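Local structure of 4-hydroxybenzoyl-CoA thioesterase (Staphylococcus aureus, 6FDG) at residues I2-I8 against V32-Y37; V20-Y26 against Y64-Y70; K73-W79 against K91-E97; L86-Y92 against T104-I110. The protein probably hydrolyses acyl-CoA thioesters as a hotdog-fold thioesterase, with DHNA-CoA of the vitamin K2 pathway as its proposed substrate. The contacts are given in a common frame with arbitrary orientation. Numbering follows the deposited sequence.

Contact 1: residues I2-I8 against V32-Y37; sequences IYSITEI and VARLDY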
# COMPACT_ATOMS: atom_id res chain seq x y z
N ILE A 2 -7.32 30.77 -1.56
CA ILE A 2 -8.40 29.99 -1.05
C ILE A 2 -7.88 28.60 -0.71
O ILE A 2 -7.29 27.95 -1.63
CB ILE A 2 -9.55 29.88 -2.08
CG1 ILE A 2 -10.20 31.24 -2.49
CG2 ILE A 2 -10.59 28.90 -1.61
CD1 ILE A 2 -10.10 32.32 -1.56
N TYR A 3 -7.99 28.11 0.47
CA TYR A 3 -7.38 26.84 0.85
C TYR A 3 -8.19 26.06 1.78
O TYR A 3 -9.11 26.61 2.47
CB TYR A 3 -6.01 27.06 1.44
CG TYR A 3 -5.96 27.79 2.84
CD1 TYR A 3 -6.02 27.13 4.00
CD2 TYR A 3 -5.94 29.20 2.90
CE1 TYR A 3 -6.03 27.78 5.31
CE2 TYR A 3 -5.97 29.88 4.14
CZ TYR A 3 -6.06 29.13 5.26
OH TYR A 3 -6.03 29.72 6.57
N SER A 4 -8.03 24.74 1.90
CA SER A 4 -8.60 23.88 2.87
C SER A 4 -7.48 23.40 3.84
O SER A 4 -6.30 23.41 3.50
CB SER A 4 -9.34 22.69 2.25
OG SER A 4 -8.43 21.96 1.46
N ILE A 5 -7.92 22.96 5.04
CA ILE A 5 -7.07 22.23 5.98
C ILE A 5 -7.67 20.94 6.28
O ILE A 5 -8.86 20.83 6.65
CB ILE A 5 -6.89 23.03 7.35
CG1 ILE A 5 -6.26 24.35 7.07
CG2 ILE A 5 -6.10 22.13 8.36
CD1 ILE A 5 -4.85 24.36 6.71
N THR A 6 -6.89 19.85 6.06
CA THR A 6 -7.32 18.52 6.34
C THR A 6 -6.48 17.89 7.41
O THR A 6 -5.23 17.85 7.27
CB THR A 6 -7.19 17.66 5.05
OG1 THR A 6 -7.82 18.30 3.95
CG2 THR A 6 -7.75 16.26 5.23
N GLU A 7 -7.07 17.28 8.42
CA GLU A 7 -6.30 16.59 9.46
C GLU A 7 -6.23 15.11 9.08
O GLU A 7 -7.24 14.48 8.73
CB GLU A 7 -7.01 16.73 10.81
CG GLU A 7 -7.05 18.19 11.29
CD GLU A 7 -7.55 18.26 12.75
OE1 GLU A 7 -6.81 17.79 13.63
OE2 GLU A 7 -8.69 18.75 12.98
N ILE A 8 -5.03 14.55 9.20
CA ILE A 8 -4.75 13.16 8.94
C ILE A 8 -3.98 12.59 10.13
O ILE A 8 -3.00 13.18 10.57
CB ILE A 8 -3.95 12.99 7.63
CG1 ILE A 8 -4.74 13.59 6.44
CG2 ILE A 8 -3.54 11.52 7.44
CD1 ILE A 8 -4.01 13.44 5.11
N VAL A 32 -6.21 12.48 -0.12
CA VAL A 32 -7.19 12.72 0.92
C VAL A 32 -7.43 14.23 1.05
O VAL A 32 -8.58 14.69 1.13
CB VAL A 32 -6.70 12.10 2.25
CG1 VAL A 32 -7.57 12.56 3.47
CG2 VAL A 32 -6.73 10.61 2.16
N ALA A 33 -6.42 15.01 1.06
CA ALA A 33 -6.52 16.46 1.17
C ALA A 33 -7.20 17.09 0.01
O ALA A 33 -8.09 17.97 0.21
CB ALA A 33 -5.14 17.04 1.47
N ARG A 34 -6.85 16.68 -1.19
CA ARG A 34 -7.44 17.24 -2.38
C ARG A 34 -8.96 16.92 -2.47
O ARG A 34 -9.77 17.79 -2.79
CB ARG A 34 -6.72 16.57 -3.62
CG ARG A 34 -7.24 17.00 -4.93
CD ARG A 34 -6.38 16.49 -6.08
NE ARG A 34 -6.35 15.05 -6.21
CZ ARG A 34 -5.32 14.28 -5.93
NH1 ARG A 34 -5.43 12.94 -6.22
NH2 ARG A 34 -4.25 14.67 -5.26
N LEU A 35 -9.34 15.71 -2.09
CA LEU A 35 -10.75 15.32 -2.10
C LEU A 35 -11.47 16.12 -0.99
O LEU A 35 -12.71 16.39 -1.20
CB LEU A 35 -10.87 13.81 -1.97
CG LEU A 35 -10.48 13.02 -3.23
CD1 LEU A 35 -10.40 11.51 -2.92
CD2 LEU A 35 -11.46 13.21 -4.39
N ASP A 36 -10.81 16.43 0.12
CA ASP A 36 -11.44 17.24 1.17
C ASP A 36 -11.61 18.64 0.63
O ASP A 36 -12.65 19.31 0.89
CB ASP A 36 -10.51 17.24 2.41
CG ASP A 36 -11.12 17.91 3.63
OD1 ASP A 36 -12.32 17.68 3.91
OD2 ASP A 36 -10.35 18.67 4.26
N TYR A 37 -10.66 19.24 -0.10
CA TYR A 37 -10.78 20.56 -0.73
C TYR A 37 -12.03 20.55 -1.60
O TYR A 37 -12.88 21.46 -1.55
CB TYR A 37 -9.52 20.93 -1.51
CG TYR A 37 -9.59 22.18 -2.27
CD1 TYR A 37 -10.17 22.25 -3.54
CD2 TYR A 37 -9.06 23.38 -1.75
CE1 TYR A 37 -10.23 23.41 -4.27
CE2 TYR A 37 -9.09 24.57 -2.46
CZ TYR A 37 -9.68 24.61 -3.71
OH TYR A 37 -9.71 25.83 -4.43
O HOH W 1 -7.48 27.49 -4.29
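The N-terminal strand 2-8 lies against helix residues 32-37, the axes approaching to 8.0 Å at 129°. At Ile-2 the backbone O gives an edge contact to the Tyr-37 ring (3.9 Å to CE2) and accepts a hydrogen bond from water 1 (2.7 Å), which also bonds Tyr-37 OH (2.8 Å). Tyr-3, Ile-5 and Glu-7 direct their CA-to-CB bonds away from the helix, whereas Ser-4, Thr-6 and Ile-8 point toward it. Ser-4 OG packs 3.3 Å from Tyr-37 CB. Thr-6 is the polar centre: its OG1 donates to Asp-36 OD2 at 2.6 Å and rests 3.9 Å from Ala-33 CB, the CA atoms of Thr-6 and Ala-33 being 5.6 Å apart. Ile-8 CD1 finishes the row against Val-32 CG1 at 4.0 Å. This is the sheet-on-helix packing of the hotdog fold, in which the curved sheet wraps the long central helix 26-41; strand 73-83 pairs with strand 2-9 and also touches Ala-33, while helix 127-141 covers Ile-2 and Tyr-37.

Contact 2: residues V20-Y26 against Y64-Y70; sequences VIYHGNY and YKKSIFY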
# COMPACT_ATOMS: atom_id res chain seq x y z
N VAL A 20 9.70 6.15 10.11
CA VAL A 20 9.12 7.37 9.56
C VAL A 20 7.98 6.90 8.56
O VAL A 20 7.95 5.76 8.18
CB VAL A 20 10.12 8.23 8.83
CG1 VAL A 20 11.32 8.64 9.73
CG2 VAL A 20 10.66 7.66 7.58
N ILE A 21 7.18 7.84 8.21
CA ILE A 21 6.18 7.64 7.16
C ILE A 21 6.91 7.44 5.84
O ILE A 21 7.66 8.25 5.41
CB ILE A 21 5.16 8.76 7.08
CG1 ILE A 21 4.45 8.95 8.44
CG2 ILE A 21 4.18 8.53 5.93
CD1 ILE A 21 3.83 7.88 9.01
N TYR A 22 6.64 6.27 5.18
CA TYR A 22 7.29 5.93 3.90
C TYR A 22 7.02 7.01 2.89
O TYR A 22 5.86 7.45 2.73
CB TYR A 22 6.79 4.58 3.45
CG TYR A 22 7.36 4.14 2.12
CD1 TYR A 22 8.72 3.85 1.99
CD2 TYR A 22 6.54 4.05 0.96
CE1 TYR A 22 9.29 3.51 0.74
CE2 TYR A 22 7.10 3.63 -0.26
CZ TYR A 22 8.45 3.45 -0.31
OH TYR A 22 8.99 3.02 -1.56
N HIS A 23 8.02 7.45 2.14
CA HIS A 23 7.92 8.60 1.29
C HIS A 23 6.85 8.37 0.20
O HIS A 23 6.21 9.32 -0.25
CB HIS A 23 9.29 8.97 0.63
CG HIS A 23 9.78 8.02 -0.40
ND1 HIS A 23 10.40 6.85 -0.11
CD2 HIS A 23 9.79 8.09 -1.75
CE1 HIS A 23 10.76 6.23 -1.27
NE2 HIS A 23 10.39 6.97 -2.26
N GLY A 24 6.65 7.13 -0.22
CA GLY A 24 5.62 6.83 -1.24
C GLY A 24 4.24 6.99 -0.75
O GLY A 24 3.33 6.98 -1.63
N ASN A 25 3.95 7.12 0.51
CA ASN A 25 2.58 7.23 1.06
C ASN A 25 2.09 8.63 1.03
O ASN A 25 0.87 8.87 1.20
CB ASN A 25 2.50 6.65 2.49
CG ASN A 25 2.72 5.21 2.52
OD1 ASN A 25 2.42 4.49 1.57
ND2 ASN A 25 3.23 4.69 3.66
N TYR A 26 2.94 9.61 0.75
CA TYR A 26 2.48 10.99 0.81
C TYR A 26 1.52 11.30 -0.31
O TYR A 26 0.63 12.13 -0.12
CB TYR A 26 3.69 11.93 0.78
CG TYR A 26 4.46 12.02 2.10
CD1 TYR A 26 5.20 10.99 2.66
CD2 TYR A 26 4.38 13.18 2.79
CE1 TYR A 26 5.93 11.12 3.82
CE2 TYR A 26 5.18 13.33 3.98
CZ TYR A 26 5.89 12.30 4.43
OH TYR A 26 6.68 12.50 5.60
N TYR A 64 10.42 16.89 0.71
CA TYR A 64 10.37 16.43 2.09
C TYR A 64 11.33 17.34 2.94
O TYR A 64 12.54 17.21 2.80
CB TYR A 64 10.74 14.97 2.24
CG TYR A 64 9.86 14.03 1.35
CD1 TYR A 64 10.28 13.77 0.07
CD2 TYR A 64 8.78 13.42 1.82
CE1 TYR A 64 9.52 12.95 -0.78
CE2 TYR A 64 8.01 12.56 1.00
CZ TYR A 64 8.41 12.33 -0.26
OH TYR A 64 7.67 11.55 -1.16
N LYS A 65 10.81 18.16 3.80
CA LYS A 65 11.67 19.05 4.64
C LYS A 65 11.99 18.43 5.88
O LYS A 65 13.15 18.70 6.39
CB LYS A 65 10.92 20.34 4.91
CG LYS A 65 10.33 21.10 3.80
CD LYS A 65 11.17 21.53 2.71
CE LYS A 65 10.21 22.29 1.72
NZ LYS A 65 10.91 22.89 0.59
N LYS A 66 11.14 17.68 6.53
CA LYS A 66 11.33 17.00 7.79
C LYS A 66 10.73 15.65 7.70
O LYS A 66 9.58 15.52 7.20
CB LYS A 66 10.65 17.77 8.99
CG LYS A 66 11.19 19.13 9.24
CD LYS A 66 10.59 19.66 10.53
CE LYS A 66 11.58 20.42 11.41
NZ LYS A 66 11.74 21.78 10.85
N SER A 67 11.32 14.61 8.23
CA SER A 67 10.66 13.33 8.44
C SER A 67 9.44 13.42 9.30
O SER A 67 9.38 14.31 10.27
CB SER A 67 11.66 12.20 8.87
OG SER A 67 12.54 11.94 7.80
N ILE A 68 8.42 12.64 9.10
CA ILE A 68 7.25 12.49 9.96
C ILE A 68 7.37 11.15 10.66
O ILE A 68 7.41 10.06 10.01
CB ILE A 68 5.91 12.71 9.18
CG1 ILE A 68 5.93 14.12 8.55
CG2 ILE A 68 4.70 12.49 10.00
CD1 ILE A 68 4.76 14.44 7.64
N PHE A 69 7.65 11.22 12.01
CA PHE A 69 7.79 10.00 12.82
C PHE A 69 6.44 9.64 13.35
O PHE A 69 5.69 10.45 13.88
CB PHE A 69 8.73 10.26 13.94
CG PHE A 69 10.21 10.43 13.50
CD1 PHE A 69 10.65 11.68 13.15
CD2 PHE A 69 11.06 9.35 13.50
CE1 PHE A 69 11.95 11.87 12.74
CE2 PHE A 69 12.42 9.51 13.14
CZ PHE A 69 12.82 10.78 12.72
N TYR A 70 6.03 8.40 13.18
CA TYR A 70 4.81 7.87 13.70
C TYR A 70 4.94 7.70 15.36
O TYR A 70 6.02 7.34 15.81
CB TYR A 70 4.65 6.47 13.12
CG TYR A 70 3.50 5.74 13.75
CD1 TYR A 70 2.23 5.89 13.32
CD2 TYR A 70 3.70 5.00 14.96
CE1 TYR A 70 1.16 5.33 13.97
CE2 TYR A 70 2.64 4.39 15.59
CZ TYR A 70 1.36 4.52 14.97
OH TYR A 70 0.34 3.96 15.64
O HOH W 2 8.42 10.69 6.48
O HOH W 3 7.90 14.99 5.02
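In this hotdog fold, the loop leading into central helix 26-41 meets the connection between strands 57-64 and 73-83. One backbone bridge, Val-20 with Phe-69, joins them: Ile-21 N donates to Ile-68 O at 2.9 Å, and the same carbonyl receives a CA-H...O contact from Val-20 CA at 3.2 Å. At the other end, Tyr-64 OH donates to His-23 O (2.8 Å), a carbonyl that also takes a weak bond from Tyr-26 N (3.4 Å). Two waters satisfy the polar groups between. Water 2 donates to Ile-21 O (2.8 Å), accepts from Ile-68 N (3.3 Å) and bonds Tyr-26 OH (2.7 Å); water 3 joins that hydroxyl to Lys-66 O, at 2.8 Å from each. Next to this water network, the edge of Tyr-64 meets the face of Tyr-26 in a T-shaped stack, centroids 4.9 Å apart. Subunit contacts lie close by, with Tyr-22 OH hydrogen-bonded to Glu-31 of the third subunit. Val-20 CG1 sits over the Phe-69 ring, 3.9 Å from its centroid, in a CH-pi contact.

Contact 3: residues K73-W79 against K91-E97; sequences KVKVKTW and KYEIFNE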
# COMPACT_ATOMS: atom_id res chain seq x y z
N LYS A 73 -0.35 13.38 14.28
CA LYS A 73 -1.51 14.03 13.66
C LYS A 73 -1.00 15.18 12.88
O LYS A 73 -0.24 16.09 13.37
CB LYS A 73 -2.38 14.61 14.78
CG LYS A 73 -2.76 13.45 15.62
CD LYS A 73 -3.60 13.82 16.84
CE LYS A 73 -5.05 13.45 16.60
NZ LYS A 73 -5.29 12.08 17.11
N VAL A 74 -1.19 15.21 11.58
CA VAL A 74 -0.74 16.28 10.70
C VAL A 74 -1.88 17.11 10.12
O VAL A 74 -3.04 16.64 10.12
CB VAL A 74 0.14 15.72 9.56
CG1 VAL A 74 1.32 14.93 10.00
CG2 VAL A 74 -0.68 14.93 8.53
N LYS A 75 -1.56 18.31 9.63
CA LYS A 75 -2.54 19.13 8.96
C LYS A 75 -2.01 19.42 7.60
O LYS A 75 -0.86 19.75 7.38
CB LYS A 75 -2.75 20.45 9.72
CG LYS A 75 -3.39 20.20 11.11
CD LYS A 75 -3.53 21.46 11.97
CE LYS A 75 -3.94 20.95 13.37
NZ LYS A 75 -5.11 19.98 13.33
N VAL A 76 -2.86 19.18 6.58
CA VAL A 76 -2.52 19.37 5.17
C VAL A 76 -3.25 20.58 4.63
O VAL A 76 -4.48 20.57 4.70
CB VAL A 76 -2.78 18.14 4.29
CG1 VAL A 76 -2.24 18.44 2.92
CG2 VAL A 76 -2.20 16.90 4.90
N LYS A 77 -2.57 21.58 4.18
CA LYS A 77 -3.10 22.81 3.57
C LYS A 77 -3.08 22.56 2.07
O LYS A 77 -2.02 22.27 1.52
CB LYS A 77 -2.29 24.03 3.97
CG LYS A 77 -2.77 25.33 3.35
CD LYS A 77 -1.91 26.49 3.90
CE LYS A 77 -2.42 27.83 3.43
NZ LYS A 77 -1.53 28.93 3.98
N THR A 78 -4.22 22.74 1.38
CA THR A 78 -4.41 22.52 -0.06
C THR A 78 -4.94 23.70 -0.74
O THR A 78 -5.93 24.27 -0.20
CB THR A 78 -5.35 21.35 -0.26
OG1 THR A 78 -4.92 20.20 0.40
CG2 THR A 78 -5.48 21.01 -1.77
N TRP A 79 -4.44 24.04 -1.88
CA TRP A 79 -5.05 25.13 -2.71
C TRP A 79 -4.78 24.82 -4.16
O TRP A 79 -4.01 23.89 -4.53
CB TRP A 79 -4.48 26.53 -2.40
CG TRP A 79 -3.09 26.76 -2.66
CD1 TRP A 79 -2.58 27.41 -3.76
CD2 TRP A 79 -1.96 26.47 -1.83
NE1 TRP A 79 -1.21 27.50 -3.67
CE2 TRP A 79 -0.82 26.93 -2.50
CE3 TRP A 79 -1.80 25.81 -0.59
CZ2 TRP A 79 0.49 26.85 -1.91
CZ3 TRP A 79 -0.55 25.68 -0.11
CH2 TRP A 79 0.53 26.19 -0.75
N LYS A 91 -1.49 22.58 -4.98
CA LYS A 91 -0.30 22.62 -4.13
C LYS A 91 -0.72 22.32 -2.72
O LYS A 91 -1.85 22.55 -2.26
CB LYS A 91 0.39 24.00 -4.21
CG LYS A 91 1.23 24.13 -5.47
CD LYS A 91 1.92 25.48 -5.62
CE LYS A 91 2.94 25.64 -4.54
NZ LYS A 91 4.07 26.50 -5.16
N TYR A 92 0.28 21.77 -1.99
CA TYR A 92 0.08 21.32 -0.63
C TYR A 92 1.21 21.69 0.30
O TYR A 92 2.39 21.79 -0.10
CB TYR A 92 0.07 19.78 -0.55
CG TYR A 92 -0.88 19.16 -1.58
CD1 TYR A 92 -0.38 18.85 -2.87
CD2 TYR A 92 -2.16 18.82 -1.28
CE1 TYR A 92 -1.22 18.33 -3.86
CE2 TYR A 92 -3.01 18.25 -2.26
CZ TYR A 92 -2.50 17.97 -3.51
OH TYR A 92 -3.35 17.35 -4.49
N GLU A 93 0.86 21.87 1.55
CA GLU A 93 1.86 22.00 2.68
C GLU A 93 1.39 21.08 3.76
O GLU A 93 0.21 21.08 4.11
CB GLU A 93 1.91 23.46 3.22
CG GLU A 93 2.49 24.42 2.26
CD GLU A 93 2.44 25.90 2.70
OE1 GLU A 93 1.63 26.21 3.55
OE2 GLU A 93 3.14 26.63 2.02
N ILE A 94 2.31 20.31 4.36
CA ILE A 94 1.98 19.45 5.48
C ILE A 94 2.71 19.95 6.74
O ILE A 94 3.94 20.16 6.71
CB ILE A 94 2.38 18.01 5.29
CG1 ILE A 94 1.74 17.45 3.98
CG2 ILE A 94 2.02 17.18 6.49
CD1 ILE A 94 2.07 16.01 3.73
N PHE A 95 1.91 20.22 7.78
CA PHE A 95 2.46 20.64 9.10
C PHE A 95 2.33 19.51 10.02
O PHE A 95 1.33 18.80 10.16
CB PHE A 95 1.67 21.88 9.55
CG PHE A 95 1.78 23.06 8.64
CD1 PHE A 95 2.83 24.02 8.77
CD2 PHE A 95 0.87 23.24 7.58
CE1 PHE A 95 3.00 25.08 7.87
CE2 PHE A 95 1.04 24.32 6.71
CZ PHE A 95 2.07 25.23 6.83
N ASN A 96 3.41 19.35 10.83
CA ASN A 96 3.41 18.36 11.88
C ASN A 96 2.67 18.86 13.12
O ASN A 96 2.22 19.96 13.18
CB ASN A 96 4.81 17.78 12.07
CG ASN A 96 5.76 18.68 12.85
OD1 ASN A 96 5.31 19.74 13.34
ND2 ASN A 96 7.03 18.42 12.74
N GLU A 97 2.68 18.01 14.18
CA GLU A 97 1.91 18.30 15.41
C GLU A 97 2.50 19.51 16.17
O GLU A 97 1.81 20.30 16.92
CB GLU A 97 1.99 17.02 16.29
CG GLU A 97 0.68 16.52 16.63
CD GLU A 97 0.77 15.29 17.50
OE1 GLU A 97 0.97 15.41 18.73
OE2 GLU A 97 0.60 14.19 16.98
O HOH W 4 1.14 28.83 2.26
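Strands 73-79 and 91-95 pair antiparallel, their axes 4.6 Å apart at closest approach. Lys-75 with Phe-95, Lys-77 with Glu-93 and Trp-79 with Lys-91 are hydrogen-bonded pairs, each with two N-H...O bonds. The side chains of Lys-75, Lys-77, Trp-79, Lys-91, Glu-93 and Phe-95 share one face of the sheet. Trp-79, in the p rotamer (chi1 64°), folds its indole across the neighbouring strand, so that Lys-91 CB lies 3.9 Å from the centroid of the six-membered ring in a CH-pi contact; NE1 bonds Glu-81. Lys-77 is fully extended, every chi near t, leaving NZ 4.2 Å from Glu-93 OE1, beyond a salt bridge. Water 4 spans this gap, accepting from Lys-77 NZ (3.2 Å) and donating weakly to Glu-93 OE1 (3.0 Å). On the other face, Val-76 with its t rotamer places CG1 4.2 Å from Tyr-92 CD2 and CG2 4.1 Å from Ile-94 CG1. Beyond the strand, Glu-97 OE2 accepts from Lys-73 N (3.0 Å). The hairpin occupies the middle of the hotdog sheet, flanked by strands 2-9 and 101-113, with Val-74, Val-76, Thr-78, Tyr-92 and Ile-94 facing the central helix 26-41.

Contact 4: residues L86-Y92 against T104-I110; sequences LRSVYKY and TGSTELI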
# COMPACT_ATOMS: atom_id res chain seq x y z
N LEU A 86 -8.82 22.31 -18.88
CA LEU A 86 -8.22 21.07 -19.19
C LEU A 86 -7.35 20.46 -18.06
O LEU A 86 -7.14 19.23 -18.11
CB LEU A 86 -7.41 21.17 -20.44
CG LEU A 86 -8.30 21.28 -21.76
CD1 LEU A 86 -7.39 21.56 -22.93
CD2 LEU A 86 -9.11 20.08 -22.03
N ARG A 87 -6.87 21.28 -17.16
CA ARG A 87 -5.97 20.76 -16.08
C ARG A 87 -5.90 21.66 -14.95
O ARG A 87 -6.01 22.91 -15.02
CB ARG A 87 -4.60 20.51 -16.58
CG ARG A 87 -3.80 21.69 -16.99
CD ARG A 87 -2.56 21.35 -17.88
NE ARG A 87 -2.88 20.20 -18.74
CZ ARG A 87 -3.38 20.23 -19.99
NH1 ARG A 87 -3.51 21.39 -20.71
NH2 ARG A 87 -3.73 19.05 -20.53
N SER A 88 -5.73 21.07 -13.78
CA SER A 88 -5.61 21.84 -12.53
C SER A 88 -4.28 21.47 -11.84
O SER A 88 -3.92 20.23 -11.89
CB SER A 88 -6.65 21.55 -11.55
OG SER A 88 -7.98 22.01 -11.98
N VAL A 89 -3.60 22.39 -11.23
CA VAL A 89 -2.41 22.09 -10.39
C VAL A 89 -2.76 22.47 -8.97
O VAL A 89 -3.08 23.63 -8.67
CB VAL A 89 -1.17 22.85 -10.84
CG1 VAL A 89 0.03 22.49 -9.95
CG2 VAL A 89 -0.86 22.51 -12.30
N TYR A 90 -2.80 21.49 -8.08
CA TYR A 90 -2.99 21.67 -6.64
C TYR A 90 -1.64 21.74 -6.00
O TYR A 90 -0.70 21.00 -6.38
CB TYR A 90 -3.77 20.52 -6.03
CG TYR A 90 -5.17 20.32 -6.51
CD1 TYR A 90 -5.47 19.80 -7.74
CD2 TYR A 90 -6.23 20.76 -5.71
CE1 TYR A 90 -6.80 19.66 -8.16
CE2 TYR A 90 -7.58 20.59 -6.12
CZ TYR A 90 -7.77 20.09 -7.32
OH TYR A 90 -9.13 19.91 -7.76
N LYS A 91 -1.49 22.58 -4.98
CA LYS A 91 -0.30 22.62 -4.13
C LYS A 91 -0.72 22.32 -2.72
O LYS A 91 -1.85 22.55 -2.26
CB LYS A 91 0.39 24.00 -4.21
CG LYS A 91 1.23 24.13 -5.47
CD LYS A 91 1.92 25.48 -5.62
CE LYS A 91 2.94 25.64 -4.54
NZ LYS A 91 4.07 26.50 -5.16
N TYR A 92 0.28 21.77 -1.99
CA TYR A 92 0.08 21.32 -0.63
C TYR A 92 1.21 21.69 0.30
O TYR A 92 2.39 21.79 -0.10
CB TYR A 92 0.07 19.78 -0.55
CG TYR A 92 -0.88 19.16 -1.58
CD1 TYR A 92 -0.38 18.85 -2.87
CD2 TYR A 92 -2.16 18.82 -1.28
CE1 TYR A 92 -1.22 18.33 -3.86
CE2 TYR A 92 -3.01 18.25 -2.26
CZ TYR A 92 -2.50 17.97 -3.51
OH TYR A 92 -3.35 17.35 -4.49
N THR A 104 6.17 19.92 1.32
CA THR A 104 5.43 20.65 0.31
C THR A 104 5.29 19.77 -0.89
O THR A 104 5.96 18.71 -1.01
CB THR A 104 6.08 21.96 -0.11
OG1 THR A 104 7.36 21.73 -0.67
CG2 THR A 104 6.27 22.85 1.15
N GLY A 105 4.33 20.07 -1.79
CA GLY A 105 4.30 19.29 -3.06
C GLY A 105 3.22 19.79 -3.93
O GLY A 105 2.56 20.87 -3.64
N SER A 106 2.98 19.11 -5.03
CA SER A 106 1.98 19.49 -5.98
C SER A 106 1.52 18.29 -6.76
O SER A 106 2.22 17.26 -6.88
CB SER A 106 2.46 20.55 -6.95
OG SER A 106 3.57 20.13 -7.70
N THR A 107 0.31 18.35 -7.30
CA THR A 107 -0.25 17.37 -8.23
C THR A 107 -0.96 18.04 -9.37
O THR A 107 -1.87 18.92 -9.10
CB THR A 107 -1.23 16.42 -7.59
OG1 THR A 107 -2.32 17.19 -6.99
CG2 THR A 107 -0.60 15.50 -6.52
N GLU A 108 -0.69 17.65 -10.61
CA GLU A 108 -1.51 18.07 -11.78
C GLU A 108 -2.51 17.01 -12.00
O GLU A 108 -2.22 15.80 -12.01
CB GLU A 108 -0.57 18.25 -12.95
CG GLU A 108 -1.37 18.72 -14.24
CD GLU A 108 -0.41 18.78 -15.39
OE1 GLU A 108 0.16 17.71 -15.70
OE2 GLU A 108 -0.26 19.83 -15.98
N LEU A 109 -3.78 17.43 -12.27
CA LEU A 109 -4.96 16.57 -12.48
C LEU A 109 -5.57 16.97 -13.83
O LEU A 109 -5.60 18.17 -14.16
CB LEU A 109 -6.00 16.71 -11.43
CG LEU A 109 -5.84 16.12 -10.06
CD1 LEU A 109 -6.12 14.71 -10.12
CD2 LEU A 109 -4.57 16.39 -9.35
N ILE A 110 -6.06 16.00 -14.53
CA ILE A 110 -6.89 16.17 -15.78
C ILE A 110 -8.19 15.44 -15.52
O ILE A 110 -8.33 14.68 -14.58
CB ILE A 110 -6.18 15.73 -17.09
CG1 ILE A 110 -5.85 14.23 -17.04
CG2 ILE A 110 -4.95 16.54 -17.27
CD1 ILE A 110 -5.34 13.57 -18.30
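This is an antiparallel beta-hairpin pairing within the curved sheet of the hotdog fold, joining strand 88-95 to strand 101-113, which in turn pairs with strand 57-64. Six backbone hydrogen bonds define the register. Ser-88 with Leu-109, Tyr-90 with Thr-107 and Tyr-92 with Gly-105 are hydrogen-bonded pairs. The shortest of their N-H...O bonds runs from Leu-109 N to Ser-88 O at 2.8 Å. The longest, from Gly-105 N to Tyr-92 O, measures 3.1 Å. The intervening non-hydrogen-bonded pairs, Val-89 with Glu-108 and Lys-91 with Ser-106, bring their CA atoms to 4.3 Å in both cases, and CA-H...O contacts such as Ser-106 CA to Tyr-90 O (3.1 Å) fill the spaces between the N-H bonds. On the Val-89 face, Val-89 CG2 touches Glu-108 CG at 4.3 Å. Further along, Arg-87 NE makes a long salt bridge to Glu-108 OE2 (3.8 Å), while Glu-108 OE1 bonds Thr-58 of the next strand. The opposite face carries Ser-88, Tyr-90, Tyr-92, Thr-107 and Leu-109. Here Tyr-90 CD1 packs on Leu-109 CD2 at 3.9 Å, and Arg-34 of the central helix lies against Tyr-90, Thr-107 and Leu-109. Tyr-92 stacks on Phe-30 of that helix; its ring reaches diagonally along the neighbouring strand past Gly-105, which has no side chain, and the Tyr-92 OH and Thr-107 OG1 hydroxyls are hydrogen-bonded at 2.7 Å.

Contacts 1, 3 and 4 follow the strand order 2-9, 73-83, 88-95, 101-113 across one sheet. Contacts 1 and 3, with centres about 8 Å apart, are joined by the salt bridge between Glu-7 OE1 and Lys-75 NZ (2.8 Å); contacts 3 and 4, their centres about 15 Å apart, share Lys-91 and Tyr-92. The helix of contact 1 also reaches contact 4, Arg-34 NH2 lying 2.9 Å from Tyr-92 OH in a probable hydrogen bond. Contact 2 stands apart, its centre about 18 Å from that of contact 1, yet Tyr-26 CD2 meets Ile-94 CD1 of contact 3 at 3.8 Å. Contact 2 lies beside other subunits; active sites of hotdog thioesterases commonly form at such interfaces, but none is located by these contacts.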